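Local structure of toxin 2A (Paenibacillus larvae, 5URP) at residues E139-L153 against L189-N203. The protein is an ADP-ribosyltransferase toxin and virulence factor that probably transfers ADP-ribose from NAD+ to a target protein. Numbering follows the deposited sequence.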
ATOM      1  N   GLU A 139      -4.824 -14.583 -10.193  1.00 29.94           N
ATOM      2  CA  GLU A 139      -4.302 -13.900 -11.364  1.00 29.32           C
ATOM      3  C   GLU A 139      -5.460 -13.561 -12.291  1.00 29.83           C
ATOM      4  O   GLU A 139      -6.355 -14.378 -12.520  1.00 32.18           O
ATOM      5  CB  GLU A 139      -3.289 -14.781 -12.083  1.00 32.87           C
ATOM      6  CG  GLU A 139      -2.015 -14.091 -12.473  1.00 38.74           C
ATOM      7  CD  GLU A 139      -1.026 -15.016 -13.180  1.00 42.61           C
ATOM      8  OE1 GLU A 139      -1.381 -15.654 -14.201  1.00 43.54           O
ATOM      9  OE2 GLU A 139       0.123 -15.080 -12.728  1.00 33.42           O
ATOM     10  N   GLY A 140      -5.453 -12.338 -12.799  1.00 32.45           N
ATOM     11  CA  GLY A 140      -6.528 -11.897 -13.664  1.00 32.98           C
ATOM     12  C   GLY A 140      -7.799 -11.572 -12.920  1.00 32.96           C
ATOM     13  O   GLY A 140      -8.889 -11.639 -13.498  1.00 33.31           O
ATOM     14  N   THR A 141      -7.698 -11.208 -11.650  1.00 29.34           N
ATOM     15  CA  THR A 141      -8.851 -10.783 -10.880  1.00 29.11           C
ATOM     16  C   THR A 141      -8.547  -9.453 -10.227  1.00 28.16           C
ATOM     17  O   THR A 141      -7.387  -9.045 -10.068  1.00 28.60           O
ATOM     18  CB  THR A 141      -9.245 -11.800  -9.820  1.00 29.25           C
ATOM     19  OG1 THR A 141      -8.321 -11.728  -8.714  1.00 29.57           O
ATOM     20  CG2 THR A 141      -9.246 -13.194 -10.408  1.00 32.27           C
ATOM     21  N   MET A 142      -9.618  -8.750  -9.874  1.00 34.26           N
ATOM     22  CA  MET A 142      -9.507  -7.502  -9.139  1.00 32.56           C
ATOM     23  C   MET A 142      -9.593  -7.774  -7.645  1.00 32.13           C
ATOM     24  O   MET A 142     -10.451  -8.546  -7.212  1.00 37.92           O
ATOM     25  CB  MET A 142     -10.620  -6.548  -9.576  1.00 33.86           C
ATOM     26  CG  MET A 142     -10.350  -5.105  -9.264  1.00 40.53           C
ATOM     27  SD  MET A 142     -11.894  -4.232  -9.694  1.00 54.54           S
ATOM     28  CE  MET A 142     -11.545  -3.898 -11.385  1.00 31.46           C
ATOM     29  N   LEU A 143      -8.720  -7.139  -6.869  1.00 31.07           N
ATOM     30  CA  LEU A 143      -8.817  -7.093  -5.415  1.00 32.31           C
ATOM     31  C   LEU A 143      -9.301  -5.707  -4.986  1.00 34.14           C
ATOM     32  O   LEU A 143      -9.153  -4.723  -5.718  1.00 33.35           O
ATOM     33  CB  LEU A 143      -7.484  -7.410  -4.738  1.00 37.72           C
ATOM     34  CG  LEU A 143      -6.862  -8.797  -4.979  1.00 51.44           C
ATOM     35  CD1 LEU A 143      -5.627  -8.991  -4.112  1.00 59.01           C
ATOM     36  CD2 LEU A 143      -7.835  -9.901  -4.713  1.00 56.69           C
ATOM     37  N   LEU A 144      -9.946  -5.658  -3.821  1.00 34.62           N
ATOM     38  CA  LEU A 144     -10.509  -4.432  -3.258  1.00 35.69           C
ATOM     39  C   LEU A 144     -10.027  -4.334  -1.822  1.00 34.63           C
ATOM     40  O   LEU A 144     -10.307  -5.225  -1.014  1.00 33.10           O
ATOM     41  CB  LEU A 144     -12.044  -4.437  -3.311  1.00 35.02           C
ATOM     42  CG  LEU A 144     -12.796  -3.423  -2.436  1.00 36.22           C
ATOM     43  CD1 LEU A 144     -12.517  -2.051  -2.922  1.00 41.97           C
ATOM     44  CD2 LEU A 144     -14.300  -3.714  -2.442  1.00 36.18           C
ATOM     45  N   GLU A 145      -9.290  -3.275  -1.507  1.00 28.66           N
ATOM     46  CA  GLU A 145      -8.777  -3.046  -0.161  1.00 27.82           C
ATOM     47  C   GLU A 145      -9.676  -2.058   0.570  1.00 28.45           C
ATOM     48  O   GLU A 145      -9.738  -0.882   0.204  1.00 28.88           O
ATOM     49  CB  GLU A 145      -7.341  -2.532  -0.227  1.00 27.56           C
ATOM     50  CG  GLU A 145      -6.752  -2.183   1.118  1.00 27.91           C
ATOM     51  CD  GLU A 145      -6.815  -3.328   2.114  1.00 33.21           C
ATOM     52  OE1 GLU A 145      -7.376  -3.125   3.217  1.00 30.22           O
ATOM     53  OE2 GLU A 145      -6.299  -4.421   1.795  1.00 32.67           O
ATOM     54  N   ARG A 146     -10.343  -2.531   1.627  1.00 26.47           N
ATOM     55  CA  ARG A 146     -11.260  -1.683   2.377  1.00 25.70           C
ATOM     56  C   ARG A 146     -10.556  -0.677   3.280  1.00 24.57           C
ATOM     57  O   ARG A 146     -11.089   0.408   3.500  1.00 24.80           O
ATOM     58  CB  ARG A 146     -12.214  -2.562   3.175  1.00 26.74           C
ATOM     59  CG  ARG A 146     -13.078  -3.392   2.200  1.00 29.43           C
ATOM     60  CD  ARG A 146     -14.282  -4.075   2.808  1.00 48.75           C
ATOM     61  NE  ARG A 146     -14.785  -5.096   1.888  1.00 58.29           N
ATOM     62  CZ  ARG A 146     -16.003  -5.626   1.924  1.00 63.20           C
ATOM     63  NH1 ARG A 146     -16.889  -5.225   2.830  1.00 69.97           N
ATOM     64  NH2 ARG A 146     -16.336  -6.552   1.034  1.00 59.62           N
ATOM     65  N   GLY A 147      -9.379  -1.010   3.843  1.00 23.43           N
ATOM     66  CA  GLY A 147      -8.612  -0.009   4.563  1.00 23.00           C
ATOM     67  C   GLY A 147      -7.903   0.935   3.618  1.00 24.83           C
ATOM     68  O   GLY A 147      -7.973   0.801   2.404  1.00 23.21           O
ATOM     69  N   TYR A 148      -7.169   1.901   4.182  1.00 21.81           N
ATOM     70  CA  TYR A 148      -6.227   2.633   3.351  1.00 21.12           C
ATOM     71  C   TYR A 148      -5.090   1.714   2.902  1.00 21.71           C
ATOM     72  O   TYR A 148      -4.770   0.710   3.543  1.00 23.99           O
ATOM     73  CB  TYR A 148      -5.674   3.850   4.102  1.00 22.65           C
ATOM     74  CG  TYR A 148      -6.743   4.846   4.460  1.00 24.41           C
ATOM     75  CD1 TYR A 148      -7.218   5.777   3.519  1.00 23.44           C
ATOM     76  CD2 TYR A 148      -7.329   4.820   5.709  1.00 22.35           C
ATOM     77  CE1 TYR A 148      -8.223   6.675   3.863  1.00 22.64           C
ATOM     78  CE2 TYR A 148      -8.333   5.691   6.059  1.00 23.96           C
ATOM     79  CZ  TYR A 148      -8.785   6.615   5.137  1.00 24.43           C
ATOM     80  OH  TYR A 148      -9.776   7.439   5.552  1.00 26.52           O
ATOM     81  N   LEU A 149      -4.475   2.065   1.794  1.00 21.23           N
ATOM     82  CA  LEU A 149      -3.425   1.250   1.200  1.00 22.01           C
ATOM     83  C   LEU A 149      -2.109   2.008   1.310  1.00 21.79           C
ATOM     84  O   LEU A 149      -1.813   2.905   0.517  1.00 22.26           O
ATOM     85  CB  LEU A 149      -3.786   0.902  -0.241  1.00 24.82           C
ATOM     86  CG  LEU A 149      -2.932  -0.143  -0.937  1.00 28.77           C
ATOM     87  CD1 LEU A 149      -2.897  -1.449  -0.166  1.00 26.36           C
ATOM     88  CD2 LEU A 149      -3.488  -0.380  -2.350  1.00 31.07           C
ATOM     89  N   SER A 150      -1.312   1.626   2.317  1.00 22.33           N
ATOM     90  CA  SER A 150       0.008   2.187   2.535  1.00 21.76           C
ATOM     91  C   SER A 150       1.016   1.423   1.685  1.00 24.00           C
ATOM     92  O   SER A 150       1.087   0.188   1.758  1.00 24.66           O
ATOM     93  CB  SER A 150       0.402   2.081   4.017  1.00 24.08           C
ATOM     94  OG  SER A 150      -0.389   2.915   4.849  1.00 24.28           O
ATOM     95  N   THR A 151       1.804   2.158   0.909  1.00 18.71           N
ATOM     96  CA  THR A 151       2.803   1.602   0.013  1.00 18.85           C
ATOM     97  C   THR A 151       4.046   2.468   0.136  1.00 19.70           C
ATOM     98  O   THR A 151       4.036   3.480   0.837  1.00 21.06           O
ATOM     99  CB  THR A 151       2.320   1.599  -1.442  1.00 20.11           C
ATOM    100  OG1 THR A 151       2.296   2.936  -1.937  1.00 19.79           O
ATOM    101  CG2 THR A 151       0.936   0.982  -1.553  1.00 22.88           C
ATOM    102  N   SER A 152       5.133   2.062  -0.518  1.00 19.12           N
ATOM    103  CA  SER A 152       6.382   2.816  -0.498  1.00 19.99           C
ATOM    104  C   SER A 152       6.901   3.047  -1.908  1.00 19.28           C
ATOM    105  O   SER A 152       6.771   2.192  -2.798  1.00 19.60           O
ATOM    106  CB  SER A 152       7.480   2.071   0.317  1.00 21.23           C
ATOM    107  OG  SER A 152       8.692   2.821   0.345  1.00 20.71           O
ATOM    108  N   LEU A 153       7.568   4.189  -2.096  1.00 19.35           N
ATOM    109  CA  LEU A 153       8.232   4.465  -3.365  1.00 19.91           C
ATOM    110  C   LEU A 153       9.418   3.550  -3.615  1.00 20.84           C
ATOM    111  O   LEU A 153       9.882   3.438  -4.754  1.00 22.85           O
ATOM    112  CB  LEU A 153       8.714   5.912  -3.419  1.00 21.33           C
ATOM    113  CG  LEU A 153       7.680   7.008  -3.569  1.00 22.13           C
ATOM    114  CD1 LEU A 153       8.409   8.348  -3.552  1.00 22.83           C
ATOM    115  CD2 LEU A 153       6.912   6.833  -4.872  1.00 22.85           C
ATOM    116  N   LEU A 189       9.153   6.365   3.156  1.00 21.06           N
ATOM    117  CA  LEU A 189       8.855   6.880   1.809  1.00 21.61           C
ATOM    118  C   LEU A 189       7.450   6.459   1.361  1.00 20.49           C
ATOM    119  O   LEU A 189       7.242   5.976   0.247  1.00 20.55           O
ATOM    120  CB  LEU A 189       9.892   6.452   0.770  1.00 22.55           C
ATOM    121  CG  LEU A 189      11.367   6.738   1.062  1.00 26.37           C
ATOM    122  CD1 LEU A 189      12.160   6.740  -0.233  1.00 25.86           C
ATOM    123  CD2 LEU A 189      11.595   7.994   1.868  1.00 30.94           C
ATOM    124  N   GLU A 190       6.492   6.652   2.249  1.00 21.09           N
ATOM    125  CA  GLU A 190       5.148   6.114   2.069  1.00 20.82           C
ATOM    126  C   GLU A 190       4.322   6.932   1.073  1.00 20.16           C
ATOM    127  O   GLU A 190       4.252   8.164   1.163  1.00 22.18           O
ATOM    128  CB  GLU A 190       4.409   6.054   3.400  1.00 19.82           C
ATOM    129  CG  GLU A 190       2.992   5.528   3.265  1.00 21.60           C
ATOM    130  CD  GLU A 190       2.252   5.310   4.572  1.00 25.21           C
ATOM    131  OE1 GLU A 190       2.872   5.263   5.662  1.00 24.14           O
ATOM    132  OE2 GLU A 190       1.013   5.176   4.496  1.00 24.66           O
ATOM    133  N   MET A 191       3.694   6.219   0.150  1.00 19.80           N
ATOM    134  CA  MET A 191       2.635   6.742  -0.711  1.00 20.89           C
ATOM    135  C   MET A 191       1.334   6.147  -0.182  1.00 20.43           C
ATOM    136  O   MET A 191       1.171   4.919  -0.150  1.00 20.06           O
ATOM    137  CB  MET A 191       2.847   6.363  -2.178  1.00 22.09           C
ATOM    138  CG  MET A 191       4.059   6.935  -2.824  1.00 23.52           C
ATOM    139  SD  MET A 191       3.979   8.720  -3.060  1.00 28.19           S
ATOM    140  CE  MET A 191       2.570   8.855  -4.121  1.00 27.50           C
ATOM    141  N   LEU A 192       0.404   7.006   0.220  1.00 20.80           N
ATOM    142  CA  LEU A 192      -0.835   6.563   0.831  1.00 19.58           C
ATOM    143  C   LEU A 192      -1.939   6.654  -0.207  1.00 20.92           C
ATOM    144  O   LEU A 192      -2.149   7.724  -0.780  1.00 22.26           O
ATOM    145  CB  LEU A 192      -1.158   7.427   2.039  1.00 21.63           C
ATOM    146  CG  LEU A 192      -2.416   7.093   2.830  1.00 21.96           C
ATOM    147  CD1 LEU A 192      -2.426   5.660   3.297  1.00 22.42           C
ATOM    148  CD2 LEU A 192      -2.578   8.040   4.014  1.00 23.17           C
ATOM    149  N   LEU A 193      -2.612   5.547  -0.448  1.00 20.69           N
ATOM    150  CA  LEU A 193      -3.696   5.523  -1.431  1.00 20.43           C
ATOM    151  C   LEU A 193      -5.033   5.482  -0.702  1.00 20.77           C
ATOM    152  O   LEU A 193      -5.141   4.988   0.429  1.00 20.98           O
ATOM    153  CB  LEU A 193      -3.580   4.311  -2.362  1.00 20.76           C
ATOM    154  CG  LEU A 193      -2.599   4.295  -3.538  1.00 26.89           C
ATOM    155  CD1 LEU A 193      -2.264   2.842  -3.865  1.00 30.84           C
ATOM    156  CD2 LEU A 193      -3.108   4.902  -4.796  1.00 32.79           C
ATOM    157  N   PRO A 194      -6.090   5.980  -1.342  1.00 20.82           N
ATOM    158  CA  PRO A 194      -7.409   6.010  -0.719  1.00 21.18           C
ATOM    159  C   PRO A 194      -7.890   4.641  -0.298  1.00 21.05           C
ATOM    160  O   PRO A 194      -7.477   3.618  -0.850  1.00 21.85           O
ATOM    161  CB  PRO A 194      -8.312   6.561  -1.843  1.00 23.14           C
ATOM    162  CG  PRO A 194      -7.400   7.299  -2.750  1.00 24.22           C
ATOM    163  CD  PRO A 194      -6.062   6.643  -2.658  1.00 22.40           C
ATOM    164  N   ARG A 195      -8.763   4.629   0.701  1.00 22.86           N
ATOM    165  CA  ARG A 195      -9.475   3.407   1.023  1.00 23.02           C
ATOM    166  C   ARG A 195     -10.371   2.992  -0.149  1.00 24.51           C
ATOM    167  O   ARG A 195     -10.698   3.791  -1.019  1.00 24.17           O
ATOM    168  CB  ARG A 195     -10.283   3.595   2.304  1.00 23.92           C
ATOM    169  CG  ARG A 195     -11.530   4.445   2.196  1.00 24.82           C
ATOM    170  CD  ARG A 195     -12.086   4.737   3.583  1.00 24.76           C
ATOM    171  NE  ARG A 195     -13.223   5.640   3.538  1.00 26.49           N
ATOM    172  CZ  ARG A 195     -14.489   5.268   3.425  1.00 29.70           C
ATOM    173  NH1 ARG A 195     -14.832   3.985   3.324  1.00 30.10           N
ATOM    174  NH2 ARG A 195     -15.428   6.198   3.407  1.00 30.80           N
ATOM    175  N   ASP A 196     -10.734   1.710  -0.161  1.00 26.82           N
ATOM    176  CA  ASP A 196     -11.504   1.092  -1.231  1.00 28.13           C
ATOM    177  C   ASP A 196     -10.782   1.147  -2.578  1.00 28.23           C
ATOM    178  O   ASP A 196     -11.423   1.225  -3.637  1.00 28.62           O
ATOM    179  CB  ASP A 196     -12.887   1.745  -1.323  1.00 26.77           C
ATOM    180  CG  ASP A 196     -13.769   1.427  -0.126  1.00 32.92           C
ATOM    181  OD1 ASP A 196     -13.683   0.304   0.401  1.00 29.89           O
ATOM    182  OD2 ASP A 196     -14.611   2.276   0.247  1.00 34.84           O
ATOM    183  N   THR A 197      -9.450   1.083  -2.564  1.00 25.28           N
ATOM    184  CA  THR A 197      -8.705   1.007  -3.809  1.00 23.30           C
ATOM    185  C   THR A 197      -8.911  -0.354  -4.462  1.00 25.09           C
ATOM    186  O   THR A 197      -8.858  -1.400  -3.807  1.00 26.61           O
ATOM    187  CB  THR A 197      -7.210   1.278  -3.575  1.00 23.86           C
ATOM    188  OG1 THR A 197      -7.003   2.681  -3.353  1.00 26.29           O
ATOM    189  CG2 THR A 197      -6.368   0.850  -4.784  1.00 25.43           C
ATOM    190  N   LYS A 198      -9.146  -0.316  -5.768  1.00 26.82           N
ATOM    191  CA  LYS A 198      -9.287  -1.492  -6.611  1.00 27.57           C
ATOM    192  C   LYS A 198      -7.983  -1.695  -7.356  1.00 27.71           C
ATOM    193  O   LYS A 198      -7.441  -0.745  -7.915  1.00 28.27           O
ATOM    194  CB  LYS A 198     -10.426  -1.300  -7.625  1.00 28.11           C
ATOM    195  CG  LYS A 198     -11.804  -1.313  -7.032  1.00 28.74           C
ATOM    196  CD  LYS A 198     -12.817  -0.947  -8.112  1.00 29.95           C
ATOM    197  CE  LYS A 198     -14.241  -1.310  -7.728  1.00 30.72           C
ATOM    198  NZ  LYS A 198     -15.216  -1.163  -8.865  1.00 33.25           N
ATOM    199  N   TYR A 199      -7.456  -2.918  -7.339  1.00 29.82           N
ATOM    200  CA  TYR A 199      -6.251  -3.184  -8.101  1.00 28.49           C
ATOM    201  C   TYR A 199      -6.353  -4.545  -8.769  1.00 30.65           C
ATOM    202  O   TYR A 199      -6.857  -5.511  -8.188  1.00 33.65           O
ATOM    203  CB  TYR A 199      -4.990  -3.042  -7.216  1.00 27.98           C
ATOM    204  CG  TYR A 199      -4.885  -3.862  -5.951  1.00 32.29           C
ATOM    205  CD1 TYR A 199      -5.568  -3.504  -4.791  1.00 32.59           C
ATOM    206  CD2 TYR A 199      -4.025  -4.941  -5.888  1.00 36.95           C
ATOM    207  CE1 TYR A 199      -5.428  -4.238  -3.616  1.00 34.08           C
ATOM    208  CE2 TYR A 199      -3.869  -5.667  -4.715  1.00 34.46           C
ATOM    209  CZ  TYR A 199      -4.574  -5.316  -3.594  1.00 35.45           C
ATOM    210  OH  TYR A 199      -4.409  -6.052  -2.451  1.00 36.90           O
ATOM    211  N   TYR A 200      -5.867  -4.599  -9.994  1.00 25.44           N
ATOM    212  CA  TYR A 200      -5.978  -5.774 -10.836  1.00 25.63           C
ATOM    213  C   TYR A 200      -4.660  -6.523 -10.855  1.00 25.59           C
ATOM    214  O   TYR A 200      -3.615  -5.919 -11.102  1.00 27.98           O
ATOM    215  CB  TYR A 200      -6.367  -5.366 -12.257  1.00 27.97           C
ATOM    216  CG  TYR A 200      -6.453  -6.494 -13.251  1.00 27.33           C
ATOM    217  CD1 TYR A 200      -7.585  -7.308 -13.337  1.00 28.39           C
ATOM    218  CD2 TYR A 200      -5.424  -6.719 -14.151  1.00 29.89           C
ATOM    219  CE1 TYR A 200      -7.652  -8.336 -14.248  1.00 29.72           C
ATOM    220  CE2 TYR A 200      -5.484  -7.748 -15.068  1.00 31.95           C
ATOM    221  CZ  TYR A 200      -6.620  -8.539 -15.128  1.00 31.37           C
ATOM    222  OH  TYR A 200      -6.713  -9.545 -16.045  1.00 33.61           O
ATOM    223  N   ILE A 201      -4.729  -7.836 -10.645  1.00 25.36           N
ATOM    224  CA  ILE A 201      -3.534  -8.681 -10.578  1.00 25.26           C
ATOM    225  C   ILE A 201      -3.169  -9.185 -11.972  1.00 26.16           C
ATOM    226  O   ILE A 201      -3.878 -10.006 -12.567  1.00 28.10           O
ATOM    227  CB  ILE A 201      -3.733  -9.836  -9.596  1.00 27.43           C
ATOM    228  CG1 ILE A 201      -3.956  -9.252  -8.189  1.00 29.48           C
ATOM    229  CG2 ILE A 201      -2.467 -10.722  -9.562  1.00 26.92           C
ATOM    230  CD1 ILE A 201      -4.283 -10.292  -7.147  1.00 31.57           C
ATOM    231  N   ASP A 202      -2.044  -8.692 -12.486  1.00 28.38           N
ATOM    232  CA  ASP A 202      -1.492  -9.131 -13.763  1.00 32.23           C
ATOM    233  C   ASP A 202      -0.684 -10.423 -13.633  1.00 31.30           C
ATOM    234  O   ASP A 202      -0.731 -11.270 -14.530  1.00 31.99           O
ATOM    235  CB  ASP A 202      -0.615  -8.022 -14.344  1.00 34.77           C
ATOM    236  CG  ASP A 202      -1.411  -6.788 -14.713  1.00 40.33           C
ATOM    237  OD1 ASP A 202      -2.284  -6.921 -15.593  1.00 37.56           O
ATOM    238  OD2 ASP A 202      -1.182  -5.707 -14.120  1.00 37.59           O
ATOM    239  N   ASN A 203       0.059 -10.602 -12.538  1.00 27.54           N
ATOM    240  CA  ASN A 203       0.935 -11.760 -12.441  1.00 28.90           C
ATOM    241  C   ASN A 203       1.205 -12.093 -10.980  1.00 26.93           C
ATOM    242  O   ASN A 203       1.317 -11.196 -10.144  1.00 26.28           O
ATOM    243  CB  ASN A 203       2.252 -11.488 -13.176  1.00 30.77           C
ATOM    244  CG  ASN A 203       3.026 -12.748 -13.462  1.00 34.51           C
ATOM    245  OD1 ASN A 203       2.639 -13.542 -14.307  1.00 41.32           O
ATOM    246  ND2 ASN A 203       4.116 -12.935 -12.761  1.00 32.98           N
TER
HETATM  247  O   HOH W   1      -6.393  -6.041  -0.550  1.00 44.94           O
HETATM  248  O   HOH W   2     -13.542   1.326   3.138  1.00 27.81           O
HETATM  249  O   HOH W   3      -7.434   0.845  -0.396  1.00 22.31           O
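Ser-150 and Glu-190 reach each other diagonally on one face of the sheet, Ser-150 itself pairing with Leu-192 and Glu-190 with Ser-152: Ser-150 OG donates to Glu-190 OE2 at 2.7 Å, coming from above the carboxylate, 49° out of its plane. The glutamate is fully extended, with CG anti to the backbone N, and this lays its carboxylate beside the serine. One residue on, Thr-151 doubles its hold on Met-191: its N (3.0 Å) and its OG1 (2.9 Å) reach Met-191 O from opposite faces of the carbonyl plane, with chi1 at 71° placing the hydroxyl between N and the carbonyl carbon. Farther along the ladder, Leu-153 CD2 packs on Met-191 CG at 3.5 Å, while Leu-149 and Leu-193 lie side by side.

Both segments bend, at 146-148 and 194-196, joining the antiparallel ladder 149-152/190-193, part of a three-stranded sheet, to 142-145/197-203 at the edge of the five-stranded sheet. There the Tyr-199 ring takes Leu-143 CB over one face, a CH-pi contact with CB 4.0 Å from the centroid, and a water links Tyr-199 OH to Glu-145 OE2. At the bends Arg-195 CB sits over one face of the Tyr-148 ring, 4.1 Å from its centroid; Asp-89 of helix 79-92 is hydrogen-bonded to Tyr-148 OH and forms a salt bridge with Arg-195 NE. A second water joins Arg-146 O to Arg-195 NH1.

Farther out, Arg-105 bonds Ser-150 O, Ser-152 OG bonds Gln-188 O, and a glycerol, probably from the crystallisation liquor, is hydrogen-bonded to Glu-190 OE1. Arg-105, Ser-150 to Ser-152 and Gln-188/Glu-190 are consistent with the Arg, Ser-Thr-Ser and Gln-X-Glu elements of Arg-Ser-Glu ADP-ribosyltransferases; Glu-190 is probably the catalytic glutamate. Ser-150, itself bonded by Tyr-59, limits the rotation of its carboxylate, consistent with a site prepared for NAD+.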